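Local coordinates for protein uronate isomerase (Bacillus halodurans C-125, PDB 3HK9) that probably catalyses the zinc-dependent aldose-ketose isomerisation of uronic acids such as D-glucuronate, a sugar acid bound here beside the metal, at residues 217-222 against 254-259; 272-277 against 324-329; 30-35 against 163-168. All coordinates share one frame; numbering follows the deposited sequence.

Contact 1: residues 217-222 against 254-259; sequences PVYMAV and PFAMMI. With REL (D-glucuronic acid), chain M.
Y219 and P254 meet just ahead of two paired strands, and the Y219 side chain can be followed outward from there. Its CB rests 3.2 Å from P254 O and 3.7 Å from P254 CG. With chi1 at 62°, CG stands between the backbone N and the carbonyl carbon, which directs the ring toward A256; CD1 then comes 3.5 Å from A256 CB, and CE1 follows the same methyl. A221 CB lies in the ring plane at its edge. At the tip, OH is hydrogen-bonded to M25 O.

Behind these side chains, 220-222 and 255-259 run parallel, their axes 16° apart. The alternation of a parallel pair is evident: A256 N gives to M220 O at 2.7 Å, with an angle of 172° at the hydrogen, V222 N gives a weaker, bent bond to A256 O, and M258 N gives to V222 O at 3.0 Å. M220 O also meets the edge of the F255 ring near CD1. On the face shared by M220, V222 and M257, V222 CG1 touches F255 CZ at 3.6 Å, while M257 CG lies over one face of that ring. On the other face, the bent M258 chain carries CE to 3.1 Å from O6B of D-glucuronic acid, and its side chain comes near zinc ligand H26.

The two strands and intervening helix 235-250 form a beta-alpha-beta crossover, consistent with the beta/alpha-barrel core of the amidohydrolase superfamily, to which uronate isomerases belong.

Contact 2: residues 272-277 against 324-329; sequences AGDFVG and CWWFMN. With REL (D-glucuronic acid), chain M; CO3 (carbonate ion), chain N.
D274 and W326 meet through a carboxylate set against the rim of an indole. D274 has CG anti to its carbonyl carbon (chi1 -64°), and this brings OD2 to 3.3 Å from W326 CH2, at the edge of the ring and near its plane. Carboxylate and indole planes stand 75° apart, and D274 CB also leans on CH2, at 3.4 Å. OD2 has a salt bridge to K263 and OD1 a hydrogen bond to R264 N, which probably offset the negative charge at the indole edge.

W326 is covered on both faces. F327 CE2 lies 3.7 Å above one face, and C1 of D-glucuronic acid covers the opposite one, 3.6 Å from W326 CG. Its NE1 gives a hydrogen bond to O3 of a carbonate ion, probably from the crystallisation liquor, at 2.8 Å; in this crystal the bond probably helps to set the rotation of the ring, together with the groups on its faces. W325, whose CG is anti to the backbone N (chi1 -175°), sends its own NE1 to the C5 oxygen, O5, of the open-chain sugar acid at 2.8 Å in a nearly straight bond. The two indole N-H groups thus bond different ligands, while W326 meets the sugar acid with its face.

F327 meets D274 O at its edge, CZ 3.5 Å away; V276 CB packs against CD2 at 4.1 Å.

In the fold, the loop 324-329 leads into helix 331-345, while strand 275-276 lies antiparallel to 255-262, with backbone hydrogen bonds between F275 and K262 and between G277 and G260. K315 of the second subunit hydrogen-bonds D274 O and the carbonate, and V311 of that subunit packs on F275, V276 and F327, so a second subunit borders this contact.

Contact 3: residues 30-35 against 163-168; sequences FSPNFG and SRFHAA
In the loop that leaves strand 22-24, just beyond zinc ligands H26 and H28, S31 sits with its CA over the face of the F165 ring from strand 165-166. The evidence for a CH-pi contact is direct: S31 CA stands 3.5 Å from the ring centroid and only 9° off the ring normal. The same face also receives S31 N, 3.5 Å from F165 CD1, so the backbone itself, rather than a bulky side chain, covers the aromatic surface. F165 has CG anti to its carbonyl carbon (chi1 -69°), which turns the ring out from its strand to meet the loop. F30 O lies 3.7 Å from F165 CE1 and P32 CD 3.6 Å from CE2; P32 and F165 cross obliquely.

Strand 165-166 is the third member of a parallel sheet ordered 22-24, 137-141, 165-166, so the ring joins the last strand to the loop that follows the first. F165 also packs on V140 of the strand between them.

S31 extends its hydroxyl anti to the backbone N (chi1 -173°), placing OG 3.6 Å from F165 CD2, where it is also hydrogen-bonded to D162 OD2. D162 lies just ahead of 163-168, and its OD2 forms a salt bridge with R164 NH2 as well, so a serine from one segment and an arginine from the other share this outside carboxylate. R164 NH2 lies 4.2 Å from P32 CG. Beyond S31 the chain tightens into a 3-10 turn: F34 N bonds to S31 O and G35 N to P32 O, each at 3.0 Å. The F30 side chain packs on I37 and E151.

How the contacts relate
Contact 3 closes first along the chain, then contact 1, then contact 2, so none is nested in another. Contacts 1 and 2 have centres about 18 Å apart and share one mixed sheet, where strands 255-262 and 275-276 are neighbours; they touch where M258 CB meets W325 CH2 at 3.5 Å, and both reach the D-glucuronic acid. Contact 3 belongs to the separate parallel sheet, its centre about 17 Å from that of contact 1, and a probable hydrogen bond from V218 N to A167 O connects them. Contacts 2 and 3, with centres about 25 Å apart, lie on opposite sides of the chain's centre without touching. Contact 1 thus lies between the 163-168 segment of contact 3 and the W325 side of contact 2.

Contact 1: residues 217-222 against 254-259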
loop_
_atom_site.group_PDB
_atom_site.type_symbol
_atom_site.label_atom_id
_atom_site.label_comp_id
_atom_site.label_asym_id
_atom_site.label_seq_id
_atom_site.Cartn_x
_atom_site.Cartn_y
_atom_site.Cartn_z
ATOM N N PRO A 217 -66.386 -38.524 2.776
ATOM C CA PRO A 217 -65.229 -37.647 2.972
ATOM C C PRO A 217 -64.425 -37.940 4.231
ATOM O O PRO A 217 -64.970 -38.422 5.222
ATOM C CB PRO A 217 -65.868 -36.269 3.021
ATOM C CG PRO A 217 -67.131 -36.554 3.784
ATOM C CD PRO A 217 -67.636 -37.817 3.116
ATOM N N VAL A 218 -63.129 -37.639 4.184
ATOM C CA VAL A 218 -62.257 -37.837 5.335
ATOM C C VAL A 218 -62.495 -36.707 6.336
ATOM O O VAL A 218 -62.136 -36.804 7.512
ATOM C CB VAL A 218 -60.772 -37.881 4.909
ATOM C CG1 VAL A 218 -60.474 -39.217 4.249
ATOM C CG2 VAL A 218 -60.467 -36.760 3.928
ATOM N N TYR A 219 -63.112 -35.632 5.861
ATOM C CA TYR A 219 -63.444 -34.501 6.717
ATOM C C TYR A 219 -64.257 -33.451 5.962
ATOM O O TYR A 219 -64.298 -33.453 4.730
ATOM C CB TYR A 219 -62.163 -33.866 7.317
ATOM C CG TYR A 219 -61.180 -33.280 6.315
ATOM C CD1 TYR A 219 -61.460 -32.093 5.639
ATOM C CD2 TYR A 219 -59.963 -33.914 6.051
ATOM C CE1 TYR A 219 -60.556 -31.551 4.724
ATOM C CE2 TYR A 219 -59.053 -33.380 5.139
ATOM C CZ TYR A 219 -59.357 -32.199 4.477
ATOM O OH TYR A 219 -58.467 -31.682 3.554
ATOM N N MET A 220 -64.935 -32.589 6.713
ATOM C CA MET A 220 -65.700 -31.484 6.139
ATOM C C MET A 220 -64.790 -30.273 6.339
ATOM O O MET A 220 -64.166 -30.128 7.397
ATOM C CB MET A 220 -67.024 -31.278 6.882
ATOM C CG MET A 220 -68.079 -32.333 6.584
ATOM S SD MET A 220 -69.585 -32.047 7.540
ATOM C CE MET A 220 -69.152 -32.816 9.108
ATOM N N ALA A 221 -64.711 -29.407 5.336
ATOM C CA ALA A 221 -63.832 -28.250 5.419
ATOM C C ALA A 221 -64.464 -26.922 5.018
ATOM O O ALA A 221 -65.539 -26.881 4.413
ATOM C CB ALA A 221 -62.603 -28.501 4.567
ATOM N N VAL A 222 -63.766 -25.842 5.358
ATOM C CA VAL A 222 -64.192 -24.483 5.043
ATOM C C VAL A 222 -63.007 -23.543 5.232
ATOM O O VAL A 222 -62.156 -23.787 6.096
ATOM C CB VAL A 222 -65.326 -24.010 5.982
ATOM C CG1 VAL A 222 -64.849 -24.008 7.426
ATOM C CG2 VAL A 222 -65.783 -22.615 5.586
ATOM N N PRO A 254 -63.825 -35.277 11.380
ATOM C CA PRO A 254 -63.214 -34.015 11.795
ATOM C C PRO A 254 -63.644 -32.818 10.949
ATOM O O PRO A 254 -64.038 -32.962 9.791
ATOM C CB PRO A 254 -61.716 -34.305 11.696
ATOM C CG PRO A 254 -61.637 -35.353 10.628
ATOM C CD PRO A 254 -62.801 -36.243 10.944
ATOM N N PHE A 255 -63.570 -31.637 11.551
ATOM C CA PHE A 255 -63.939 -30.393 10.891
ATOM C C PHE A 255 -62.657 -29.623 10.608
ATOM O O PHE A 255 -61.936 -29.254 11.532
ATOM C CB PHE A 255 -64.875 -29.593 11.807
ATOM C CG PHE A 255 -65.306 -28.261 11.246
ATOM C CD1 PHE A 255 -65.572 -28.107 9.890
ATOM C CD2 PHE A 255 -65.492 -27.169 12.089
ATOM C CE1 PHE A 255 -66.022 -26.881 9.377
ATOM C CE2 PHE A 255 -65.941 -25.939 11.589
ATOM C CZ PHE A 255 -66.206 -25.796 10.232
ATOM N N ALA A 256 -62.362 -29.406 9.327
ATOM C CA ALA A 256 -61.158 -28.687 8.921
ATOM C C ALA A 256 -61.438 -27.204 8.715
ATOM O O ALA A 256 -62.328 -26.841 7.952
ATOM C CB ALA A 256 -60.600 -29.288 7.635
ATOM N N MET A 257 -60.672 -26.354 9.395
ATOM C CA MET A 257 -60.833 -24.906 9.278
ATOM C C MET A 257 -59.537 -24.291 8.805
ATOM O O MET A 257 -58.503 -24.429 9.460
ATOM C CB MET A 257 -61.216 -24.283 10.626
ATOM C CG MET A 257 -62.527 -24.788 11.215
ATOM S SD MET A 257 -62.964 -23.948 12.762
ATOM C CE MET A 257 -61.837 -24.735 13.906
ATOM N N MET A 258 -59.584 -23.619 7.662
ATOM C CA MET A 258 -58.396 -22.975 7.118
ATOM C C MET A 258 -58.674 -21.485 7.288
ATOM O O MET A 258 -59.430 -20.876 6.520
ATOM C CB MET A 258 -58.230 -23.380 5.658
ATOM C CG MET A 258 -58.501 -24.866 5.452
ATOM S SD MET A 258 -57.511 -25.587 4.141
ATOM C CE MET A 258 -58.464 -25.146 2.740
ATOM N N ILE A 259 -58.039 -20.906 8.306
ATOM C CA ILE A 259 -58.280 -19.522 8.692
ATOM C C ILE A 259 -57.315 -18.415 8.301
ATOM O O ILE A 259 -56.096 -18.574 8.383
ATOM C CB ILE A 259 -58.454 -19.461 10.220
ATOM C CG1 ILE A 259 -59.468 -20.526 10.654
ATOM C CG2 ILE A 259 -58.889 -18.070 10.644
ATOM C CD1 ILE A 259 -59.557 -20.752 12.161
HETATM O O6A REL M . -59.165 -22.418 0.375
HETATM C C6 REL M . -58.299 -23.171 -0.159
HETATM O O6B REL M . -58.381 -24.408 -0.256
HETATM C C5 REL M . -57.054 -22.474 -0.714
HETATM O O5 REL M . -55.940 -23.362 -0.555
HETATM C C4 REL M . -57.184 -22.097 -2.219
HETATM O O4 REL M . -58.295 -21.181 -2.320
HETATM C C3 REL M . -55.925 -21.422 -2.837
HETATM O O3 REL M . -56.204 -20.864 -4.139
HETATM C C2 REL M . -54.752 -22.425 -2.938
HETATM O O2 REL M . -54.571 -22.905 -4.262
HETATM C C1 REL M . -53.452 -21.791 -2.425
HETATM O O1 REL M . -52.567 -22.475 -1.903
#

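Contact 2: residues 272-277 against 324-329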
loop_
_atom_site.group_PDB
_atom_site.type_symbol
_atom_site.label_atom_id
_atom_site.label_comp_id
_atom_site.label_asym_id
_atom_site.label_seq_id
_atom_site.Cartn_x
_atom_site.Cartn_y
_atom_site.Cartn_z
ATOM N N ALA A 272 -55.986 -15.398 -8.063
ATOM C CA ALA A 272 -54.758 -14.794 -7.569
ATOM C C ALA A 272 -55.040 -13.502 -6.812
ATOM O O ALA A 272 -54.115 -12.763 -6.462
ATOM C CB ALA A 272 -53.817 -14.514 -8.733
ATOM N N GLY A 273 -56.316 -13.233 -6.549
ATOM C CA GLY A 273 -56.667 -12.005 -5.863
ATOM C C GLY A 273 -57.037 -12.113 -4.398
ATOM O O GLY A 273 -57.733 -11.233 -3.890
ATOM N N ASP A 274 -56.588 -13.165 -3.713
ATOM C CA ASP A 274 -56.911 -13.320 -2.294
ATOM C C ASP A 274 -55.772 -12.804 -1.405
ATOM O O ASP A 274 -54.595 -12.977 -1.720
ATOM C CB ASP A 274 -57.224 -14.787 -1.959
ATOM C CG ASP A 274 -58.475 -15.310 -2.681
ATOM O OD1 ASP A 274 -59.384 -14.510 -2.991
ATOM O OD2 ASP A 274 -58.556 -16.534 -2.923
ATOM N N PHE A 275 -56.135 -12.174 -0.291
ATOM C CA PHE A 275 -55.155 -11.599 0.629
ATOM C C PHE A 275 -55.204 -12.325 1.976
ATOM O O PHE A 275 -55.942 -13.300 2.130
ATOM C CB PHE A 275 -55.445 -10.096 0.778
ATOM C CG PHE A 275 -54.403 -9.329 1.550
ATOM C CD1 PHE A 275 -53.040 -9.581 1.367
ATOM C CD2 PHE A 275 -54.788 -8.323 2.438
ATOM C CE1 PHE A 275 -52.079 -8.844 2.058
ATOM C CE2 PHE A 275 -53.834 -7.579 3.133
ATOM C CZ PHE A 275 -52.477 -7.840 2.943
ATOM N N VAL A 276 -54.429 -11.850 2.945
ATOM C CA VAL A 276 -54.352 -12.488 4.260
ATOM C C VAL A 276 -54.491 -11.501 5.429
ATOM O O VAL A 276 -54.215 -10.306 5.282
ATOM C CB VAL A 276 -52.990 -13.233 4.394
ATOM C CG1 VAL A 276 -51.856 -12.244 4.196
ATOM C CG2 VAL A 276 -52.865 -13.907 5.758
ATOM N N GLY A 277 -54.898 -12.020 6.586
ATOM C CA GLY A 277 -55.054 -11.202 7.779
ATOM C C GLY A 277 -54.934 -12.044 9.041
ATOM O O GLY A 277 -55.346 -13.204 9.059
ATOM N N CYS A 324 -48.352 -25.836 5.970
ATOM C CA CYS A 324 -47.812 -24.486 5.856
ATOM C C CYS A 324 -48.563 -24.043 4.606
ATOM O O CYS A 324 -48.107 -24.207 3.470
ATOM C CB CYS A 324 -46.301 -24.539 5.615
ATOM S SG CYS A 324 -45.402 -25.407 6.944
ATOM N N TRP A 325 -49.746 -23.506 4.860
ATOM C CA TRP A 325 -50.685 -23.085 3.839
ATOM C C TRP A 325 -50.458 -21.807 3.045
ATOM O O TRP A 325 -50.230 -20.736 3.613
ATOM C CB TRP A 325 -52.069 -23.031 4.491
ATOM C CG TRP A 325 -53.216 -22.725 3.577
ATOM C CD1 TRP A 325 -53.422 -23.217 2.318
ATOM C CD2 TRP A 325 -54.381 -21.951 3.901
ATOM N NE1 TRP A 325 -54.647 -22.804 1.842
ATOM C CE2 TRP A 325 -55.258 -22.029 2.793
ATOM C CE3 TRP A 325 -54.772 -21.203 5.021
ATOM C CZ2 TRP A 325 -56.504 -21.386 2.773
ATOM C CZ3 TRP A 325 -56.017 -20.560 5.001
ATOM C CH2 TRP A 325 -56.866 -20.661 3.880
ATOM N N TRP A 326 -50.491 -21.950 1.719
ATOM C CA TRP A 326 -50.439 -20.811 0.810
ATOM C C TRP A 326 -49.238 -19.870 0.939
ATOM O O TRP A 326 -48.135 -20.176 0.487
ATOM C CB TRP A 326 -51.733 -20.028 1.038
ATOM C CG TRP A 326 -52.316 -19.308 -0.118
ATOM C CD1 TRP A 326 -51.658 -18.787 -1.198
ATOM C CD2 TRP A 326 -53.683 -18.920 -0.252
ATOM N NE1 TRP A 326 -52.542 -18.091 -1.994
ATOM C CE2 TRP A 326 -53.791 -18.159 -1.432
ATOM C CE3 TRP A 326 -54.832 -19.142 0.519
ATOM C CZ2 TRP A 326 -55.005 -17.617 -1.863
ATOM C CZ3 TRP A 326 -56.034 -18.606 0.095
ATOM C CH2 TRP A 326 -56.111 -17.850 -1.090
ATOM N N PHE A 327 -49.469 -18.703 1.533
ATOM C CA PHE A 327 -48.408 -17.718 1.719
ATOM C C PHE A 327 -47.425 -18.192 2.795
ATOM O O PHE A 327 -46.359 -17.610 2.978
ATOM C CB PHE A 327 -49.021 -16.357 2.080
ATOM C CG PHE A 327 -50.061 -15.885 1.090
ATOM C CD1 PHE A 327 -49.738 -15.733 -0.258
ATOM C CD2 PHE A 327 -51.369 -15.645 1.492
ATOM C CE1 PHE A 327 -50.708 -15.353 -1.196
ATOM C CE2 PHE A 327 -52.350 -15.263 0.563
ATOM C CZ PHE A 327 -52.016 -15.120 -0.780
ATOM N N MET A 328 -47.797 -19.252 3.507
ATOM C CA MET A 328 -46.933 -19.843 4.530
ATOM C C MET A 328 -46.031 -20.888 3.860
ATOM O O MET A 328 -45.000 -21.279 4.413
ATOM C CB MET A 328 -47.766 -20.553 5.609
ATOM C CG MET A 328 -48.672 -19.653 6.458
ATOM S SD MET A 328 -47.750 -18.549 7.556
ATOM C CE MET A 328 -47.540 -17.137 6.476
ATOM N N ASN A 329 -46.422 -21.329 2.663
ATOM C CA ASN A 329 -45.688 -22.366 1.937
ATOM C C ASN A 329 -44.427 -21.902 1.217
ATOM O O ASN A 329 -44.246 -22.136 0.022
ATOM C CB ASN A 329 -46.629 -23.052 0.950
ATOM C CG ASN A 329 -46.162 -24.436 0.568
ATOM O OD1 ASN A 329 -45.328 -25.036 1.248
ATOM N ND2 ASN A 329 -46.715 -24.964 -0.517
HETATM O O6A REL M . -59.165 -22.418 0.375
HETATM C C6 REL M . -58.299 -23.171 -0.159
HETATM O O6B REL M . -58.381 -24.408 -0.256
HETATM C C5 REL M . -57.054 -22.474 -0.714
HETATM O O5 REL M . -55.940 -23.362 -0.555
HETATM C C4 REL M . -57.184 -22.097 -2.219
HETATM O O4 REL M . -58.295 -21.181 -2.320
HETATM C C3 REL M . -55.925 -21.422 -2.837
HETATM O O3 REL M . -56.204 -20.864 -4.139
HETATM C C2 REL M . -54.752 -22.425 -2.938
HETATM O O2 REL M . -54.571 -22.905 -4.262
HETATM C C1 REL M . -53.452 -21.791 -2.425
HETATM O O1 REL M . -52.567 -22.475 -1.903
HETATM C C CO3 N . -51.626 -15.748 -4.962
HETATM O O1 CO3 N . -50.887 -14.720 -4.610
HETATM O O2 CO3 N . -51.480 -16.284 -6.139
HETATM O O3 CO3 N . -52.420 -16.303 -4.104
#

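Contact 3: residues 30-35 against 163-168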
loop_
_atom_site.group_PDB
_atom_site.type_symbol
_atom_site.label_atom_id
_atom_site.label_comp_id
_atom_site.label_asym_id
_atom_site.label_seq_id
_atom_site.Cartn_x
_atom_site.Cartn_y
_atom_site.Cartn_z
ATOM N N PHE A 30 -58.040 -34.071 -8.604
ATOM C CA PHE A 30 -59.199 -34.956 -8.672
ATOM C C PHE A 30 -58.779 -36.279 -9.295
ATOM O O PHE A 30 -57.894 -36.305 -10.151
ATOM C CB PHE A 30 -60.287 -34.321 -9.543
ATOM C CG PHE A 30 -60.765 -32.986 -9.047
ATOM C CD1 PHE A 30 -61.803 -32.902 -8.125
ATOM C CD2 PHE A 30 -60.162 -31.811 -9.488
ATOM C CE1 PHE A 30 -62.242 -31.666 -7.646
ATOM C CE2 PHE A 30 -60.589 -30.560 -9.014
ATOM C CZ PHE A 30 -61.632 -30.491 -8.092
ATOM N N SER A 31 -59.398 -37.374 -8.858
ATOM C CA SER A 31 -59.093 -38.681 -9.428
ATOM C C SER A 31 -59.244 -38.466 -10.934
ATOM O O SER A 31 -60.188 -37.807 -11.376
ATOM C CB SER A 31 -60.097 -39.724 -8.945
ATOM O OG SER A 31 -59.715 -41.022 -9.363
ATOM N N PRO A 32 -58.318 -39.009 -11.738
ATOM C CA PRO A 32 -58.369 -38.848 -13.195
ATOM C C PRO A 32 -59.703 -39.160 -13.882
ATOM O O PRO A 32 -60.053 -38.518 -14.869
ATOM C CB PRO A 32 -57.224 -39.742 -13.680
ATOM C CG PRO A 32 -57.142 -40.792 -12.611
ATOM C CD PRO A 32 -57.280 -39.982 -11.357
ATOM N N ASN A 33 -60.448 -40.126 -13.359
ATOM C CA ASN A 33 -61.727 -40.495 -13.965
ATOM C C ASN A 33 -62.792 -39.393 -13.874
ATOM O O ASN A 33 -63.891 -39.541 -14.412
ATOM C CB ASN A 33 -62.248 -41.794 -13.338
ATOM C CG ASN A 33 -62.711 -41.610 -11.908
ATOM O OD1 ASN A 33 -62.090 -40.887 -11.126
ATOM N ND2 ASN A 33 -63.801 -42.275 -11.553
ATOM N N PHE A 34 -62.471 -38.293 -13.195
ATOM C CA PHE A 34 -63.413 -37.179 -13.079
ATOM C C PHE A 34 -63.275 -36.273 -14.298
ATOM O O PHE A 34 -64.056 -35.337 -14.480
ATOM C CB PHE A 34 -63.166 -36.367 -11.800
ATOM C CG PHE A 34 -63.871 -36.908 -10.586
ATOM C CD1 PHE A 34 -63.508 -38.131 -10.034
ATOM C CD2 PHE A 34 -64.903 -36.190 -9.992
ATOM C CE1 PHE A 34 -64.161 -38.631 -8.908
ATOM C CE2 PHE A 34 -65.564 -36.684 -8.861
ATOM C CZ PHE A 34 -65.188 -37.907 -8.322
ATOM N N GLY A 35 -62.258 -36.543 -15.116
ATOM C CA GLY A 35 -62.057 -35.775 -16.332
ATOM C C GLY A 35 -61.241 -34.495 -16.306
ATOM O O GLY A 35 -60.415 -34.267 -15.419
ATOM N N SER A 163 -59.087 -45.760 -5.491
ATOM C CA SER A 163 -58.574 -45.949 -4.137
ATOM C C SER A 163 -57.487 -44.970 -3.676
ATOM O O SER A 163 -57.287 -44.786 -2.479
ATOM C CB SER A 163 -58.048 -47.378 -3.988
ATOM O OG SER A 163 -56.944 -47.589 -4.854
ATOM N N ARG A 164 -56.791 -44.343 -4.614
ATOM C CA ARG A 164 -55.723 -43.407 -4.254
ATOM C C ARG A 164 -56.234 -42.003 -3.937
ATOM O O ARG A 164 -55.522 -41.191 -3.339
ATOM C CB ARG A 164 -54.706 -43.325 -5.390
ATOM C CG ARG A 164 -54.142 -44.670 -5.814
ATOM C CD ARG A 164 -53.379 -44.542 -7.124
ATOM N NE ARG A 164 -54.250 -44.090 -8.205
ATOM C CZ ARG A 164 -53.841 -43.842 -9.445
ATOM N NH1 ARG A 164 -52.563 -43.996 -9.767
ATOM N NH2 ARG A 164 -54.711 -43.454 -10.368
ATOM N N PHE A 165 -57.468 -41.718 -4.335
ATOM C CA PHE A 165 -58.048 -40.404 -4.108
ATOM C C PHE A 165 -59.168 -40.424 -3.082
ATOM O O PHE A 165 -60.032 -41.296 -3.114
ATOM C CB PHE A 165 -58.544 -39.846 -5.437
ATOM C CG PHE A 165 -57.438 -39.492 -6.390
ATOM C CD1 PHE A 165 -56.978 -38.185 -6.485
ATOM C CD2 PHE A 165 -56.850 -40.466 -7.185
ATOM C CE1 PHE A 165 -55.949 -37.851 -7.364
ATOM C CE2 PHE A 165 -55.820 -40.144 -8.070
ATOM C CZ PHE A 165 -55.369 -38.833 -8.159
ATOM N N HIS A 166 -59.145 -39.465 -2.162
ATOM C CA HIS A 166 -60.160 -39.389 -1.117
ATOM C C HIS A 166 -60.908 -38.057 -1.142
ATOM O O HIS A 166 -60.354 -37.024 -1.521
ATOM C CB HIS A 166 -59.518 -39.616 0.252
ATOM C CG HIS A 166 -58.710 -40.874 0.331
ATOM N ND1 HIS A 166 -57.462 -40.996 -0.245
ATOM C CD2 HIS A 166 -58.986 -42.080 0.885
ATOM C CE1 HIS A 166 -57.007 -42.221 -0.050
ATOM N NE2 HIS A 166 -57.911 -42.899 0.633
ATOM N N ALA A 167 -62.169 -38.091 -0.727
ATOM C CA ALA A 167 -63.010 -36.902 -0.731
ATOM C C ALA A 167 -62.998 -36.085 0.549
ATOM O O ALA A 167 -62.806 -36.606 1.655
ATOM C CB ALA A 167 -64.450 -37.290 -1.063
ATOM N N ALA A 168 -63.216 -34.787 0.371
ATOM C CA ALA A 168 -63.293 -33.838 1.471
ATOM C C ALA A 168 -64.444 -32.904 1.105
ATOM O O ALA A 168 -64.405 -32.231 0.069
ATOM C CB ALA A 168 -61.990 -33.059 1.601
#